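Local atomic coordinates of putative cytoplasmic protein (Salmonella typhimurium LT2, PDB entry 2Q02), a protein that binds zinc in a xylose isomerase-like TIM barrel and may act as an isomerase, although its substrate and biological role are unknown. Residues Lys6-Ile11 and Gly237-Tyr242; Val68-Val73 and Arg100-Cys105; Asn77-Glu82 and Val119-Arg124; Leu90-Gln95 and Ala130-Gln135. All coordinates share one frame; numbering follows the deposited sequence.

Interaction 1. Residues Lys6-Ile11 and Gly237-Tyr242; sequences KTRFCI and GYRGIY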
loop_
_atom_site.group_PDB
_atom_site.type_symbol
_atom_site.label_atom_id
_atom_site.label_comp_id
_atom_site.label_asym_id
_atom_site.label_seq_id
_atom_site.Cartn_x
_atom_site.Cartn_y
_atom_site.Cartn_z
ATOM N N LYS A 6 -12.867 -5.674 -12.474
ATOM C CA LYS A 6 -13.240 -5.491 -11.048
ATOM C C LYS A 6 -12.335 -6.328 -10.111
ATOM O O LYS A 6 -11.970 -5.895 -9.009
ATOM C CB LYS A 6 -14.726 -5.821 -10.813
ATOM N N THR A 7 -12.000 -7.531 -10.585
ATOM C CA THR A 7 -11.002 -8.450 -9.999
ATOM C C THR A 7 -9.719 -7.778 -9.496
ATOM O O THR A 7 -9.124 -8.228 -8.507
ATOM C CB THR A 7 -10.577 -9.482 -11.149
ATOM O OG1 THR A 7 -11.617 -10.439 -11.328
ATOM C CG2 THR A 7 -9.224 -10.234 -10.914
ATOM N N ARG A 8 -9.269 -6.759 -10.241
ATOM C CA ARG A 8 -8.008 -6.055 -9.977
ATOM C C ARG A 8 -8.072 -5.087 -8.801
ATOM O O ARG A 8 -7.054 -4.504 -8.459
ATOM C CB ARG A 8 -7.550 -5.247 -11.205
ATOM C CG ARG A 8 -7.132 -6.086 -12.390
ATOM C CD ARG A 8 -6.855 -5.219 -13.615
ATOM N NE ARG A 8 -5.750 -4.298 -13.375
ATOM C CZ ARG A 8 -5.408 -3.287 -14.179
ATOM N NH1 ARG A 8 -6.069 -3.047 -15.297
ATOM N NH2 ARG A 8 -4.403 -2.487 -13.851
ATOM N N PHE A 9 -9.243 -4.875 -8.208
ATOM C CA PHE A 9 -9.343 -3.962 -7.060
ATOM C C PHE A 9 -9.132 -4.698 -5.744
ATOM O O PHE A 9 -9.516 -5.859 -5.593
ATOM C CB PHE A 9 -10.666 -3.183 -7.073
ATOM C CG PHE A 9 -10.726 -2.120 -8.137
ATOM C CD1 PHE A 9 -9.872 -1.018 -8.085
ATOM C CD2 PHE A 9 -11.636 -2.211 -9.187
ATOM C CE1 PHE A 9 -9.888 -0.033 -9.063
ATOM C CE2 PHE A 9 -11.681 -1.204 -10.184
ATOM C CZ PHE A 9 -10.793 -0.113 -10.117
ATOM N N CYS A 10 -8.499 -4.005 -4.793
ATOM C CA CYS A 10 -8.145 -4.576 -3.470
ATOM C C CYS A 10 -8.578 -3.602 -2.389
ATOM O O CYS A 10 -8.452 -2.389 -2.540
ATOM C CB CYS A 10 -6.620 -4.791 -3.384
ATOM S SG CYS A 10 -5.956 -5.468 -1.829
ATOM N N ILE A 11 -9.114 -4.118 -1.299
ATOM C CA ILE A 11 -9.524 -3.245 -0.222
ATOM C C ILE A 11 -8.522 -3.363 0.918
ATOM O O ILE A 11 -8.366 -4.428 1.531
ATOM C CB ILE A 11 -10.952 -3.549 0.269
ATOM C CG1 ILE A 11 -11.922 -3.745 -0.920
ATOM C CG2 ILE A 11 -11.430 -2.441 1.221
ATOM C CD1 ILE A 11 -11.989 -2.586 -1.897
ATOM N N GLY A 237 0.555 0.602 -19.650
ATOM C CA GLY A 237 0.447 -0.858 -19.700
ATOM C C GLY A 237 0.319 -1.570 -18.364
ATOM O O GLY A 237 0.482 -2.777 -18.305
ATOM N N TYR A 238 0.015 -0.847 -17.289
ATOM C CA TYR A 238 -0.124 -1.483 -15.969
ATOM C C TYR A 238 -1.362 -2.371 -15.921
ATOM O O TYR A 238 -2.465 -1.881 -16.154
ATOM C CB TYR A 238 -0.228 -0.428 -14.860
ATOM C CG TYR A 238 -0.316 -0.986 -13.450
ATOM C CD1 TYR A 238 0.781 -1.583 -12.846
ATOM C CD2 TYR A 238 -1.482 -0.871 -12.703
ATOM C CE1 TYR A 238 0.719 -2.073 -11.517
ATOM C CE2 TYR A 238 -1.558 -1.349 -11.380
ATOM C CZ TYR A 238 -0.460 -1.953 -10.796
ATOM O OH TYR A 238 -0.537 -2.443 -9.510
ATOM N N ARG A 239 -1.165 -3.650 -15.586
ATOM C CA ARG A 239 -2.250 -4.616 -15.390
ATOM C C ARG A 239 -2.314 -5.133 -13.954
ATOM O O ARG A 239 -2.926 -6.172 -13.705
ATOM C CB ARG A 239 -2.051 -5.820 -16.325
ATOM C CG ARG A 239 -2.136 -5.487 -17.796
ATOM C CD ARG A 239 -3.579 -5.168 -18.209
ATOM N NE ARG A 239 -3.611 -4.394 -19.450
ATOM C CZ ARG A 239 -3.710 -3.063 -19.535
ATOM N NH1 ARG A 239 -3.813 -2.305 -18.447
ATOM N NH2 ARG A 239 -3.720 -2.482 -20.738
ATOM N N GLY A 240 -1.691 -4.413 -13.016
ATOM C CA GLY A 240 -1.580 -4.862 -11.634
ATOM C C GLY A 240 -2.739 -4.410 -10.779
ATOM O O GLY A 240 -3.741 -3.964 -11.283
ATOM N N ILE A 241 -2.587 -4.514 -9.473
ATOM C CA ILE A 241 -3.688 -4.306 -8.540
ATOM C C ILE A 241 -3.782 -2.835 -8.085
ATOM O O ILE A 241 -2.762 -2.164 -7.822
ATOM C CB ILE A 241 -3.531 -5.238 -7.303
ATOM C CG1 ILE A 241 -3.605 -6.716 -7.746
ATOM C CG2 ILE A 241 -4.584 -4.930 -6.246
ATOM C CD1 ILE A 241 -3.198 -7.731 -6.683
ATOM N N TYR A 242 -5.016 -2.342 -8.018
ATOM C CA TYR A 242 -5.322 -1.077 -7.395
ATOM C C TYR A 242 -5.998 -1.385 -6.061
ATOM O O TYR A 242 -7.030 -2.068 -6.003
ATOM C CB TYR A 242 -6.260 -0.264 -8.291
ATOM C CG TYR A 242 -5.636 0.213 -9.595
ATOM C CD1 TYR A 242 -4.718 1.264 -9.602
ATOM C CD2 TYR A 242 -5.986 -0.372 -10.828
ATOM C CE1 TYR A 242 -4.149 1.710 -10.769
ATOM C CE2 TYR A 242 -5.419 0.080 -12.027
ATOM C CZ TYR A 242 -4.494 1.121 -11.974
ATOM O OH TYR A 242 -3.914 1.604 -13.116
#

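Interaction 2. Residues Val68-Val73 and Arg100-Cys105; sequences VTINAV and RALVLC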
loop_
_atom_site.group_PDB
_atom_site.type_symbol
_atom_site.label_atom_id
_atom_site.label_comp_id
_atom_site.label_asym_id
_atom_site.label_seq_id
_atom_site.Cartn_x
_atom_site.Cartn_y
_atom_site.Cartn_z
ATOM N N VAL A 68 -3.350 -9.843 -0.102
ATOM C CA VAL A 68 -2.301 -9.487 -1.048
ATOM C C VAL A 68 -1.065 -8.982 -0.330
ATOM O O VAL A 68 0.046 -9.386 -0.667
ATOM C CB VAL A 68 -2.760 -8.410 -2.071
ATOM C CG1 VAL A 68 -1.615 -8.044 -3.001
ATOM C CG2 VAL A 68 -4.013 -8.882 -2.874
ATOM N N THR A 69 -1.231 -8.085 0.637
ATOM C CA THR A 69 -0.067 -7.661 1.425
ATOM C C THR A 69 -0.366 -7.522 2.889
ATOM O O THR A 69 -1.525 -7.520 3.312
ATOM C CB THR A 69 0.537 -6.279 0.980
ATOM O OG1 THR A 69 -0.175 -5.207 1.611
ATOM C CG2 THR A 69 0.486 -6.094 -0.526
ATOM N N ILE A 70 0.726 -7.389 3.640
ATOM C CA ILE A 70 0.695 -6.825 4.973
ATOM C C ILE A 70 1.443 -5.495 4.979
ATOM O O ILE A 70 2.497 -5.360 4.379
ATOM C CB ILE A 70 1.276 -7.824 5.981
ATOM C CG1 ILE A 70 0.292 -9.004 6.107
ATOM C CG2 ILE A 70 1.518 -7.151 7.332
ATOM C CD1 ILE A 70 0.790 -10.129 6.946
ATOM N N ASN A 71 0.845 -4.502 5.618
ATOM C CA ASN A 71 1.463 -3.193 5.861
ATOM C C ASN A 71 1.749 -3.072 7.353
ATOM O O ASN A 71 0.802 -3.179 8.134
ATOM C CB ASN A 71 0.497 -2.047 5.524
ATOM C CG ASN A 71 0.212 -1.923 4.050
ATOM O OD1 ASN A 71 0.767 -1.039 3.393
ATOM N ND2 ASN A 71 -0.669 -2.804 3.512
ATOM N N ALA A 72 2.990 -2.798 7.786
ATOM C CA ALA A 72 4.184 -2.604 6.940
ATOM C C ALA A 72 5.376 -2.606 7.866
ATOM O O ALA A 72 5.203 -2.429 9.074
ATOM C CB ALA A 72 4.129 -1.283 6.184
ATOM N N VAL A 73 6.568 -2.835 7.307
ATOM C CA VAL A 73 7.813 -2.649 8.034
ATOM C C VAL A 73 8.207 -1.184 8.005
ATOM O O VAL A 73 8.242 -0.581 6.931
ATOM C CB VAL A 73 8.983 -3.355 7.388
ATOM C CG1 VAL A 73 10.269 -3.109 8.238
ATOM C CG2 VAL A 73 8.693 -4.828 7.212
ATOM N N ARG A 100 0.815 -12.611 0.343
ATOM C CA ARG A 100 1.750 -12.715 -0.764
ATOM C C ARG A 100 2.982 -11.826 -0.550
ATOM O O ARG A 100 4.105 -12.203 -0.875
ATOM C CB ARG A 100 1.022 -12.244 -2.034
ATOM C CG ARG A 100 1.822 -12.369 -3.322
ATOM C CD ARG A 100 0.870 -12.327 -4.552
ATOM N NE ARG A 100 0.815 -11.007 -5.201
ATOM C CZ ARG A 100 -0.164 -10.597 -6.004
ATOM N NH1 ARG A 100 -1.221 -11.363 -6.270
ATOM N NH2 ARG A 100 -0.090 -9.399 -6.543
ATOM N N ALA A 101 2.749 -10.635 -0.016
ATOM C CA ALA A 101 3.779 -9.625 0.054
ATOM C C ALA A 101 3.768 -8.921 1.418
ATOM O O ALA A 101 2.739 -8.911 2.140
ATOM C CB ALA A 101 3.572 -8.597 -1.077
ATOM N N LEU A 102 4.922 -8.345 1.764
ATOM C CA LEU A 102 5.018 -7.450 2.908
ATOM C C LEU A 102 5.584 -6.118 2.414
ATOM O O LEU A 102 6.540 -6.061 1.607
ATOM C CB LEU A 102 5.871 -8.052 4.028
ATOM C CG LEU A 102 6.305 -7.220 5.241
ATOM C CD1 LEU A 102 5.123 -6.864 6.105
ATOM C CD2 LEU A 102 7.312 -7.981 6.047
ATOM N N VAL A 103 4.970 -5.043 2.905
ATOM C CA VAL A 103 5.329 -3.690 2.493
ATOM C C VAL A 103 6.453 -3.120 3.344
ATOM O O VAL A 103 6.460 -3.265 4.571
ATOM C CB VAL A 103 4.108 -2.745 2.601
ATOM C CG1 VAL A 103 4.507 -1.307 2.276
ATOM C CG2 VAL A 103 2.996 -3.201 1.689
ATOM N N LEU A 104 7.376 -2.425 2.683
ATOM C CA LEU A 104 8.550 -1.811 3.332
ATOM C C LEU A 104 8.524 -0.278 3.167
ATOM O O LEU A 104 8.393 0.244 2.047
ATOM C CB LEU A 104 9.832 -2.358 2.708
ATOM C CG LEU A 104 10.038 -3.869 2.830
ATOM C CD1 LEU A 104 11.046 -4.368 1.823
ATOM C CD2 LEU A 104 10.497 -4.260 4.228
ATOM N N CYS A 105 8.634 0.435 4.285
ATOM C CA CYS A 105 8.586 1.886 4.271
ATOM C C CYS A 105 9.885 2.481 4.762
ATOM O O CYS A 105 10.414 2.035 5.793
ATOM C CB CYS A 105 7.465 2.394 5.186
ATOM S SG CYS A 105 5.810 2.116 4.519
#

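Interaction 3. Residues Asn77-Glu82 and Val119-Arg124; sequences NQLTEE and VEAIKR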
loop_
_atom_site.group_PDB
_atom_site.type_symbol
_atom_site.label_atom_id
_atom_site.label_comp_id
_atom_site.label_asym_id
_atom_site.label_seq_id
_atom_site.Cartn_x
_atom_site.Cartn_y
_atom_site.Cartn_z
ATOM N N ASN A 77 14.837 0.924 6.032
ATOM C CA ASN A 77 15.966 1.681 5.595
ATOM C C ASN A 77 17.082 1.806 6.651
ATOM O O ASN A 77 18.206 2.144 6.335
ATOM C CB ASN A 77 15.353 3.093 5.343
ATOM C CG ASN A 77 15.802 3.683 4.093
ATOM O OD1 ASN A 77 16.619 3.101 3.377
ATOM N ND2 ASN A 77 15.299 4.852 3.798
ATOM N N GLN A 78 16.712 1.602 7.914
ATOM C CA GLN A 78 17.581 1.786 9.084
ATOM C C GLN A 78 17.556 0.478 9.862
ATOM O O GLN A 78 16.970 0.366 10.949
ATOM C CB GLN A 78 17.055 2.941 9.932
ATOM C CG GLN A 78 17.808 3.191 11.237
ATOM C CD GLN A 78 17.751 4.646 11.647
ATOM O OE1 GLN A 78 17.053 5.001 12.615
ATOM N NE2 GLN A 78 18.462 5.518 10.882
ATOM N N LEU A 79 18.200 -0.519 9.270
ATOM C CA LEU A 79 17.978 -1.917 9.614
ATOM C C LEU A 79 18.844 -2.380 10.810
ATOM O O LEU A 79 19.789 -3.167 10.655
ATOM C CB LEU A 79 18.224 -2.771 8.353
ATOM C CG LEU A 79 17.600 -4.157 8.176
ATOM C CD1 LEU A 79 16.080 -4.094 8.245
ATOM C CD2 LEU A 79 18.057 -4.766 6.840
ATOM N N THR A 80 18.488 -1.875 11.996
ATOM C CA THR A 80 19.096 -2.290 13.260
ATOM C C THR A 80 18.556 -3.668 13.594
ATOM O O THR A 80 17.644 -4.155 12.931
ATOM C CB THR A 80 18.743 -1.335 14.432
ATOM O OG1 THR A 80 17.340 -1.404 14.718
ATOM C CG2 THR A 80 19.116 0.106 14.106
ATOM N N GLU A 81 19.098 -4.301 14.624
ATOM C CA GLU A 81 18.677 -5.660 14.943
ATOM C C GLU A 81 17.286 -5.697 15.606
ATOM O O GLU A 81 16.642 -6.741 15.612
ATOM C CB GLU A 81 19.742 -6.395 15.770
ATOM C CG GLU A 81 21.151 -6.481 15.086
ATOM C CD GLU A 81 21.211 -7.337 13.786
ATOM O OE1 GLU A 81 20.355 -8.242 13.594
ATOM O OE2 GLU A 81 22.150 -7.109 12.971
ATOM N N GLU A 82 16.804 -4.564 16.117
ATOM C CA GLU A 82 15.409 -4.465 16.572
ATOM C C GLU A 82 14.473 -4.495 15.365
ATOM O O GLU A 82 13.478 -5.212 15.371
ATOM C CB GLU A 82 15.163 -3.193 17.413
ATOM N N VAL A 119 20.519 0.407 -0.341
ATOM C CA VAL A 119 20.818 -0.744 -1.185
ATOM C C VAL A 119 21.216 -1.967 -0.332
ATOM O O VAL A 119 20.685 -3.078 -0.533
ATOM C CB VAL A 119 21.916 -0.405 -2.204
ATOM C CG1 VAL A 119 22.482 -1.653 -2.832
ATOM C CG2 VAL A 119 21.352 0.489 -3.287
ATOM N N GLU A 120 22.144 -1.764 0.610
ATOM C CA GLU A 120 22.491 -2.812 1.557
ATOM C C GLU A 120 21.260 -3.361 2.293
ATOM O O GLU A 120 21.122 -4.567 2.487
ATOM C CB GLU A 120 23.523 -2.385 2.608
ATOM C CG GLU A 120 24.241 -3.588 3.251
ATOM C CD GLU A 120 24.980 -4.475 2.207
ATOM O OE1 GLU A 120 25.433 -3.920 1.162
ATOM O OE2 GLU A 120 25.108 -5.712 2.415
ATOM N N ALA A 121 20.358 -2.489 2.703
ATOM C CA ALA A 121 19.135 -2.948 3.379
ATOM C C ALA A 121 18.235 -3.797 2.463
ATOM O O ALA A 121 17.641 -4.790 2.885
ATOM C CB ALA A 121 18.339 -1.759 3.952
ATOM N N ILE A 122 18.124 -3.397 1.205
ATOM C CA ILE A 122 17.333 -4.143 0.240
ATOM C C ILE A 122 17.947 -5.524 0.024
ATOM O O ILE A 122 17.199 -6.517 -0.015
ATOM C CB ILE A 122 17.148 -3.394 -1.103
ATOM C CG1 ILE A 122 16.273 -2.156 -0.913
ATOM C CG2 ILE A 122 16.484 -4.277 -2.147
ATOM C CD1 ILE A 122 16.340 -1.196 -2.087
ATOM N N LYS A 123 19.277 -5.600 -0.104
ATOM C CA LYS A 123 19.970 -6.896 -0.279
ATOM C C LYS A 123 19.685 -7.840 0.875
ATOM O O LYS A 123 19.307 -8.991 0.661
ATOM C CB LYS A 123 21.501 -6.728 -0.412
ATOM C CG LYS A 123 21.987 -6.201 -1.780
ATOM C CD LYS A 123 23.518 -5.995 -1.790
ATOM C CE LYS A 123 24.069 -5.648 -3.198
ATOM N NZ LYS A 123 25.370 -4.875 -3.189
ATOM N N ARG A 124 19.902 -7.353 2.096
ATOM C CA ARG A 124 19.693 -8.145 3.312
ATOM C C ARG A 124 18.238 -8.591 3.469
ATOM O O ARG A 124 17.953 -9.737 3.829
ATOM C CB ARG A 124 20.099 -7.341 4.557
ATOM C CG ARG A 124 19.858 -8.132 5.856
ATOM C CD ARG A 124 20.541 -7.533 7.078
ATOM N NE ARG A 124 20.459 -8.462 8.208
ATOM C CZ ARG A 124 20.633 -8.133 9.491
ATOM N NH1 ARG A 124 20.872 -6.867 9.853
ATOM N NH2 ARG A 124 20.533 -9.078 10.429
#

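Interaction 4. Residues Leu90-Gln95 and Ala130-Gln135; sequences LLRDAQ and ARYDIQ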
loop_
_atom_site.group_PDB
_atom_site.type_symbol
_atom_site.label_atom_id
_atom_site.label_comp_id
_atom_site.label_asym_id
_atom_site.label_seq_id
_atom_site.Cartn_x
_atom_site.Cartn_y
_atom_site.Cartn_z
ATOM N N LEU A 90 6.778 -9.878 11.348
ATOM C CA LEU A 90 5.842 -9.570 10.277
ATOM C C LEU A 90 5.918 -10.556 9.101
ATOM O O LEU A 90 4.902 -10.794 8.425
ATOM C CB LEU A 90 6.035 -8.142 9.770
ATOM C CG LEU A 90 5.485 -7.039 10.670
ATOM C CD1 LEU A 90 6.101 -5.665 10.323
ATOM C CD2 LEU A 90 3.953 -6.976 10.603
ATOM N N LEU A 91 7.111 -11.113 8.854
ATOM C CA LEU A 91 7.276 -12.194 7.881
ATOM C C LEU A 91 6.567 -13.479 8.317
ATOM O O LEU A 91 5.953 -14.150 7.488
ATOM C CB LEU A 91 8.753 -12.441 7.592
ATOM C CG LEU A 91 9.412 -11.352 6.725
ATOM C CD1 LEU A 91 10.928 -11.457 6.793
ATOM C CD2 LEU A 91 8.937 -11.413 5.248
ATOM N N ARG A 92 6.622 -13.808 9.608
ATOM C CA ARG A 92 5.808 -14.912 10.152
ATOM C C ARG A 92 4.318 -14.666 9.957
ATOM O O ARG A 92 3.570 -15.600 9.620
ATOM C CB ARG A 92 6.013 -15.092 11.663
ATOM C CG ARG A 92 7.298 -15.729 12.071
ATOM C CD ARG A 92 7.435 -15.756 13.592
ATOM N NE ARG A 92 8.715 -15.155 13.968
ATOM C CZ ARG A 92 8.896 -14.190 14.868
ATOM N NH1 ARG A 92 7.883 -13.699 15.567
ATOM N NH2 ARG A 92 10.114 -13.728 15.092
ATOM N N ASP A 93 3.898 -13.427 10.239
ATOM C CA ASP A 93 2.497 -13.021 10.113
ATOM C C ASP A 93 1.991 -13.193 8.685
ATOM O O ASP A 93 0.881 -13.674 8.458
ATOM C CB ASP A 93 2.323 -11.549 10.541
ATOM C CG ASP A 93 2.328 -11.369 12.044
ATOM O OD1 ASP A 93 2.169 -12.383 12.771
ATOM O OD2 ASP A 93 2.485 -10.205 12.493
ATOM N N ALA A 94 2.827 -12.784 7.733
ATOM C CA ALA A 94 2.504 -12.867 6.309
ATOM C C ALA A 94 2.444 -14.320 5.863
ATOM O O ALA A 94 1.475 -14.741 5.214
ATOM C CB ALA A 94 3.519 -12.061 5.467
ATOM N N GLN A 95 3.454 -15.092 6.244
ATOM C CA GLN A 95 3.480 -16.507 5.939
ATOM C C GLN A 95 2.264 -17.223 6.558
ATOM O O GLN A 95 1.603 -18.024 5.888
ATOM C CB GLN A 95 4.792 -17.099 6.436
ATOM C CG GLN A 95 5.034 -18.539 6.064
ATOM C CD GLN A 95 6.335 -19.016 6.613
ATOM O OE1 GLN A 95 6.640 -18.819 7.798
ATOM N NE2 GLN A 95 7.141 -19.618 5.757
ATOM N N ALA A 130 13.167 -14.171 1.188
ATOM C CA ALA A 130 13.234 -15.423 0.421
ATOM C C ALA A 130 13.070 -16.632 1.326
ATOM O O ALA A 130 12.538 -17.699 0.938
ATOM C CB ALA A 130 14.566 -15.529 -0.300
ATOM N N ARG A 131 13.557 -16.447 2.542
ATOM C CA ARG A 131 13.516 -17.453 3.584
ATOM C C ARG A 131 12.112 -17.726 4.128
ATOM O O ARG A 131 11.882 -18.725 4.829
ATOM C CB ARG A 131 14.393 -16.954 4.754
ATOM C CG ARG A 131 15.185 -18.007 5.430
ATOM C CD ARG A 131 16.608 -17.549 5.684
ATOM N NE ARG A 131 17.397 -17.607 4.470
ATOM C CZ ARG A 131 18.508 -16.921 4.278
ATOM N NH1 ARG A 131 18.982 -16.142 5.223
ATOM N NH2 ARG A 131 19.144 -16.999 3.138
ATOM N N TYR A 132 11.193 -16.807 3.853
ATOM C CA TYR A 132 9.786 -16.958 4.220
ATOM C C TYR A 132 8.908 -17.083 2.969
ATOM O O TYR A 132 7.688 -17.188 3.078
ATOM C CB TYR A 132 9.271 -15.772 5.069
ATOM C CG TYR A 132 9.852 -15.706 6.461
ATOM C CD1 TYR A 132 11.149 -15.251 6.683
ATOM C CD2 TYR A 132 9.107 -16.097 7.558
ATOM C CE1 TYR A 132 11.687 -15.214 7.960
ATOM C CE2 TYR A 132 9.629 -16.053 8.845
ATOM C CZ TYR A 132 10.913 -15.619 9.043
ATOM O OH TYR A 132 11.414 -15.604 10.330
ATOM N N ASP A 133 9.524 -17.075 1.791
ATOM C CA ASP A 133 8.802 -17.011 0.506
ATOM C C ASP A 133 7.763 -15.883 0.429
ATOM O O ASP A 133 6.641 -16.090 0.007
ATOM C CB ASP A 133 8.172 -18.352 0.125
ATOM C CG ASP A 133 7.733 -18.395 -1.352
ATOM O OD1 ASP A 133 8.438 -17.792 -2.182
ATOM O OD2 ASP A 133 6.694 -19.019 -1.682
ATOM N N ILE A 134 8.175 -14.683 0.834
ATOM C CA ILE A 134 7.322 -13.499 0.783
ATOM C C ILE A 134 7.951 -12.495 -0.184
ATOM O O ILE A 134 9.181 -12.337 -0.216
ATOM C CB ILE A 134 7.129 -12.860 2.186
ATOM C CG1 ILE A 134 6.494 -13.861 3.167
ATOM C CG2 ILE A 134 6.303 -11.563 2.092
ATOM C CD1 ILE A 134 5.099 -14.374 2.778
ATOM N N GLN A 135 7.105 -11.839 -0.975
ATOM C CA GLN A 135 7.536 -10.763 -1.871
ATOM C C GLN A 135 7.654 -9.469 -1.110
ATOM O O GLN A 135 6.942 -9.228 -0.137
ATOM C CB GLN A 135 6.556 -10.565 -3.031
ATOM C CG GLN A 135 6.510 -11.736 -4.039
ATOM C CD GLN A 135 5.294 -11.698 -4.966
ATOM O OE1 GLN A 135 4.573 -10.689 -5.062
ATOM N NE2 GLN A 135 5.049 -12.810 -5.643
#

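Interaction 1. Residues Lys6-Ile11 and Gly237-Tyr242
F9 and Y242 form a parallel bridge in which the backbone N of Y242 donates to R8 O at 3.0 Å and the backbone N of C10 donates to Y242 O at 2.7 Å. Beside this bridge, R8 makes the main side-chain contact. Its guanidinium meets the G240 carbonyl side-on: NE lies 2.9 Å and NH2 3.0 Å from G240 O, which sits 1° out of the guanidinium plane. The chain bends at the CG-CD bond (chi3 62°), bringing NE round to the carbonyl, and NH2 also makes a weak bond to Y238 O. The backbone of R239 covers one face of the group. The pairing joins strand 9-12 to strand 242-244, the first and last strands of the eight-stranded barrel, closing the TIM-barrel sheet. Two like charges approach here, R8 NH1 standing 3.9 Å from R239 NH1; E234, at the end of helix 226-235, forms salt bridges with both arginines and also bonds Y242 OH, which would offset their repulsion. On the face carrying F9 and Y242, F9 CD1 packs 3.7 Å from Y242 CB; C10 turns the other way, and its CB meets I241 CG2 at 3.5 Å. The Y238 ring folds back over its own loop, with G240 N 3.3 Å above the ring plane and over its centre. From there Y238 OH donates to I241 O from 36° above the carbonyl plane.

Interaction 2. Residues Val68-Val73 and Arg100-Cys105
V68-V73 and R100-C105 run side by side as the two parallel strands of a beta-alpha-beta unit of the TIM barrel, their segment axes 4.5 Å apart at 31°. The firm part of the ladder lies toward the C-terminal end. There the V103 N to I70 O bond has an N-H...O angle of 162° and approaches nearly along the C=O axis; V73 N to V103 O and C105 N to V73 O follow. A cis peptide bond precedes A72, where the pairing shifts from I70 with L102 to V73 with L104. On the face carrying these four residues, V73 CG2, anti to the carbonyl carbon and beside the backbone N, touches both leucines: L104 CD2 at 3.5 Å, with the two side chains alongside each other, and L102 CD2 at 3.6 Å, with L102 lying across it. Helices 81-97 and 115-130 cover this face. The other face, with T69, A101, N71 and V103, turns to the barrel interior, where E37 accepts hydrogen bonds from T69 OG1 and N71 ND2; the N71 side chain is about 5 Å from the zinc. The N-terminal end is slacker, and there R100 is partly exposed. A101 N makes only a weak bond to V68 O (N-H...O angle 130°), and V68 CG1 lies over one face of the R100 guanidinium, offset toward its rim, 4.1 Å from R100 NH2.

Interaction 3. Residues Asn77-Glu82 and Val119-Arg124
L79, A121 and R124 form the apolar part of a contact between the loop leading into helix 81-97 and helix 115-130, two outer helices of the TIM barrel. L79 projects one methyl at the helix: its CD2 lies 3.7 Å from R124 CD and 4.2 Å from A121 CB. R124 has CG anti to the backbone N, and the chain beyond is extended from CG to NE; its CB, CG and CD pass over that methyl before the guanidinium arrives at E81. L79 itself is the centre of an inverse gamma turn, immediately followed by T80 at the N-cap of helix 81-97, where T80 OG1 makes a weak bond to V83 N. E81, in the first turn, bends back at chi2 (-66°) toward the arginine. R124 NH2 donates to E81 OE1 at 3.3 Å on the syn side, with a fairly straight N-H...O angle of 165°; NH1 adds a weak bond to OE2 at 3.4 Å. The carboxylate and guanidinium planes are 50° apart, so the two groups are not coplanar. At the other end, N77 OD1 is hydrogen-bonded to T118 OG1, tying the loop to the same helix. Both bonds of the salt bridge are long and both charged residues are exposed, which suggests a modest electrostatic contribution beside the apolar contact of L79 with the arginine's aliphatic chain.

Interaction 4. Residues Leu90-Gln95 and Ala130-Gln135
L91 and Y132 make the central contact, a CH-pi interaction in which L91 CB sits over the tyrosine ring, 3.6 Å from its centroid and 11° off the ring normal. The leucine reaches further along the same ring with CD1, which lies 3.8 Å from Y132 CD1. Its other methyl turns to the isoleucine: L91 CD2 is 3.8 Å from I134 CB, the two side chains sliding past each other in opposite directions. I134 CG1 stands anti to its carbonyl carbon (chi1 -59°), and beyond it the terminal methyl reaches the helix, with I134 CD1 3.9 Å from A94 CB. Around the tyrosine, R92 lies alongside, its CG 4.0 Å from Y132 CE2, and Q95 crosses at about a right angle, placing OE1 3.7 Å from Y132 CD2. These flanking residues are exposed, whereas L91, A94 and I134 are buried. In the next shell, L102 of strand 101-104 touches both L91 and I134, and F129 and L128 of helix 115-130 also pack on L91. D133, the first residue to leave helical angles after helix 115-130, has positive phi (51°) in a Schellman motif; Y132 and I134, on either side of it, both direct their side chains toward helix 81-97. The arrangement is that of an alpha-beta loop of a TIM barrel, where the connection from helix 115-130 into strand 135-138 packs against the preceding outer helix.

How the interactions relate
Interactions 1 and 2 belong to the same barrel sheet and touch, I241 CD1 lying 3.5 Å from R100 NH2. Q135 of interaction 4 continues the sheet beside interaction 2, L102 N to Q135 O being a probable hydrogen bond at 2.9 Å, while helix 81-97 packs on it, I70 CD1 3.3 Å from A94 CA. Interactions 3 and 4 both use helix 81-97, with centres about 16 Å apart, in the outer layer. Interaction 2 comes nearest the zinc site of E139, D170, H197 and E245, the N71 side chain about 4 Å from that of H197; the C10 side chain is about 7 Å from the same histidine. The R124 side chain of interaction 3 is about 7 Å from a bound zinc ion.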